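Local structure of methionyl-tRNA formyltransferase (Clostridium thermocellum, 1ZGH) at residues Thr37-Asn42 / Phe83-Trp88. The protein probably transfers a formyl group from 10-formyltetrahydrofolate to the amino group of methionyl-tRNA, as methionyl-tRNA formyltransferases do. Numbering follows the deposited sequence.
Sequences TTKSWN and FPHWSW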
loop_
_atom_site.group_PDB
_atom_site.type_symbol
_atom_site.label_atom_id
_atom_site.label_comp_id
_atom_site.label_asym_id
_atom_site.label_seq_id
_atom_site.Cartn_x
_atom_site.Cartn_y
_atom_site.Cartn_z
ATOM N N THR A 37 -4.540 9.839 -1.417
ATOM C CA THR A 37 -4.397 8.609 -0.616
ATOM C C THR A 37 -5.726 8.226 0.001
ATOM O O THR A 37 -6.596 9.094 0.231
ATOM C CB THR A 37 -3.337 8.818 0.505
ATOM O OG1 THR A 37 -2.935 7.557 1.070
ATOM C CG2 THR A 37 -3.871 9.792 1.604
ATOM N N THR A 38 -5.841 6.935 0.309
ATOM C CA THR A 38 -6.904 6.406 1.130
ATOM C C THR A 38 -6.305 5.675 2.342
ATOM O O THR A 38 -5.081 5.514 2.461
ATOM C CB THR A 38 -7.789 5.471 0.290
ATOM O OG1 THR A 38 -6.995 4.401 -0.154
ATOM C CG2 THR A 38 -8.312 6.216 -0.912
ATOM N N LYS A 39 -7.211 5.247 3.213
ATOM C CA LYS A 39 -6.962 4.624 4.527
ATOM C C LYS A 39 -6.760 5.672 5.582
ATOM O O LYS A 39 -6.058 6.667 5.373
ATOM C CB LYS A 39 -5.821 3.622 4.542
ATOM C CG LYS A 39 -5.920 2.540 3.469
ATOM C CD LYS A 39 -7.204 1.647 3.578
ATOM C CE LYS A 39 -7.025 0.402 2.740
ATOM N NZ LYS A 39 -8.218 -0.511 2.742
ATOM N N SER A 40 -7.405 5.465 6.724
ATOM C CA SER A 40 -7.433 6.457 7.775
ATOM C C SER A 40 -6.029 6.929 8.183
ATOM O O SER A 40 -5.808 8.113 8.415
ATOM C CB SER A 40 -8.202 5.893 8.999
ATOM O OG SER A 40 -7.553 4.757 9.544
ATOM N N TRP A 41 -5.070 6.005 8.300
ATOM C CA TRP A 41 -3.732 6.390 8.817
ATOM C C TRP A 41 -2.997 7.295 7.796
ATOM O O TRP A 41 -2.302 8.231 8.167
ATOM C CB TRP A 41 -2.900 5.154 9.212
ATOM C CG TRP A 41 -2.784 4.120 8.120
ATOM C CD1 TRP A 41 -1.878 4.094 7.118
ATOM C CD2 TRP A 41 -3.651 2.999 7.903
ATOM N NE1 TRP A 41 -2.094 3.007 6.295
ATOM C CE2 TRP A 41 -3.198 2.336 6.741
ATOM C CE3 TRP A 41 -4.747 2.478 8.593
ATOM C CZ2 TRP A 41 -3.788 1.162 6.283
ATOM C CZ3 TRP A 41 -5.357 1.353 8.113
ATOM C CH2 TRP A 41 -4.875 0.701 6.976
ATOM N N ASN A 42 -3.182 7.022 6.505
ATOM C CA ASN A 42 -2.537 7.820 5.459
ATOM C C ASN A 42 -3.132 9.213 5.406
ATOM O O ASN A 42 -2.427 10.190 5.239
ATOM C CB ASN A 42 -2.705 7.172 4.081
ATOM C CG ASN A 42 -1.854 5.912 3.909
ATOM O OD1 ASN A 42 -0.687 5.905 4.263
ATOM N ND2 ASN A 42 -2.455 4.861 3.379
ATOM N N PHE A 83 1.179 9.376 -4.171
ATOM C CA PHE A 83 0.160 8.371 -3.870
ATOM C C PHE A 83 0.656 7.385 -2.772
ATOM O O PHE A 83 1.241 6.371 -3.106
ATOM C CB PHE A 83 -0.161 7.582 -5.142
ATOM C CG PHE A 83 -0.779 8.389 -6.255
ATOM C CD1 PHE A 83 0.016 9.136 -7.143
ATOM C CD2 PHE A 83 -2.146 8.379 -6.445
ATOM C CE1 PHE A 83 -0.560 9.856 -8.194
ATOM C CE2 PHE A 83 -2.736 9.109 -7.472
ATOM C CZ PHE A 83 -1.948 9.834 -8.358
ATOM N N PRO A 84 0.520 7.720 -1.471
ATOM C CA PRO A 84 0.916 6.750 -0.428
ATOM C C PRO A 84 0.162 5.432 -0.487
ATOM O O PRO A 84 0.769 4.371 -0.317
ATOM C CB PRO A 84 0.610 7.485 0.860
ATOM C CG PRO A 84 0.697 8.925 0.488
ATOM C CD PRO A 84 0.142 9.017 -0.888
ATOM N N HIS A 85 -1.139 5.516 -0.748
ATOM C CA HIS A 85 -1.960 4.371 -1.061
ATOM C C HIS A 85 -3.157 4.778 -1.895
ATOM O O HIS A 85 -3.968 5.622 -1.511
ATOM C CB HIS A 85 -2.492 3.675 0.224
ATOM C CG HIS A 85 -3.269 2.428 -0.096
ATOM N ND1 HIS A 85 -4.635 2.422 -0.268
ATOM C CD2 HIS A 85 -2.850 1.193 -0.451
ATOM C CE1 HIS A 85 -5.033 1.217 -0.631
ATOM N NE2 HIS A 85 -3.968 0.448 -0.745
ATOM N N TRP A 86 -3.292 4.195 -3.058
ATOM C CA TRP A 86 -4.378 4.584 -3.930
ATOM C C TRP A 86 -4.925 3.371 -4.643
ATOM O O TRP A 86 -4.198 2.638 -5.302
ATOM C CB TRP A 86 -3.887 5.608 -4.939
ATOM C CG TRP A 86 -4.946 6.337 -5.720
ATOM C CD1 TRP A 86 -5.214 6.186 -7.041
ATOM C CD2 TRP A 86 -5.832 7.353 -5.240
ATOM N NE1 TRP A 86 -6.227 7.024 -7.418
ATOM C CE2 TRP A 86 -6.617 7.767 -6.333
ATOM C CE3 TRP A 86 -6.029 7.973 -3.989
ATOM C CZ2 TRP A 86 -7.592 8.752 -6.226
ATOM C CZ3 TRP A 86 -7.017 8.956 -3.881
ATOM C CH2 TRP A 86 -7.779 9.336 -4.995
ATOM N N SER A 87 -6.240 3.302 -4.627
ATOM C CA SER A 87 -7.002 2.102 -4.921
ATOM C C SER A 87 -7.340 1.970 -6.408
ATOM O O SER A 87 -7.429 0.859 -6.946
ATOM C CB SER A 87 -8.277 2.169 -4.056
ATOM O OG SER A 87 -8.023 2.984 -2.882
ATOM N N TRP A 88 -7.504 3.097 -7.078
ATOM C CA TRP A 88 -7.986 3.111 -8.441
ATOM C C TRP A 88 -6.883 3.329 -9.484
ATOM O O TRP A 88 -5.788 3.780 -9.158
ATOM C CB TRP A 88 -9.052 4.181 -8.565
ATOM C CG TRP A 88 -10.136 4.015 -7.550
ATOM C CD1 TRP A 88 -11.211 3.146 -7.615
ATOM C CD2 TRP A 88 -10.259 4.713 -6.306
ATOM N NE1 TRP A 88 -11.991 3.280 -6.491
ATOM C CE2 TRP A 88 -11.435 4.235 -5.674
ATOM C CE3 TRP A 88 -9.508 5.712 -5.674
ATOM C CZ2 TRP A 88 -11.862 4.715 -4.432
ATOM C CZ3 TRP A 88 -9.943 6.198 -4.449
ATOM C CH2 TRP A 88 -11.111 5.702 -3.843
#
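His85 grips Thr38 at two points, one through its backbone and one through its ring. Thr38 N donates to His85 O at 2.9 Å, while His85 ND1 donates to Thr38 OG1 over 3.1 Å in a nearly straight bond (160° at the hydrogen) that lies in the imidazole plane. The ring gets there because CG of His85 stands anti to its own backbone N (chi1 -176°). Thr38 OG1, set between its backbone N and carbonyl carbon (chi1 62°), donates its own proton in a hydrogen bond to Ser87 OG, 3.2 Å away, so this hydroxyl both accepts and donates, and two bonds hold its rotation. This places the methyl CG2 of Thr38 obliquely against the Trp88 ring, 3.9 Å from CZ3. The side chain of Asn42 crosses that of His85 at a slant, with its amide nearly parallel to the imidazole, and ND2 comes 3.4 Å from His85 CB. That ND2 donates in its amide plane to Thr38 O (2.9 Å), tying the first turn of the helix back to the loop before it, while OD1 is taken by Ser164. Deeper in, Thr37 OG1 rests 3.6 Å from Pro84 CB and accepts a weak bond from His85 N. Lys39, the N-cap residue, runs its bent aliphatic chain past the histidine and delivers NZ to Glu221 O. The contact joins the turns leaving parallel neighbours 31-36 and 80-83 at their C-terminal ends, in the Rossmann-like part of the formyltransferase domain; helix 40-52 starts here, and helix 156-178 packs against Trp41 and Pro84.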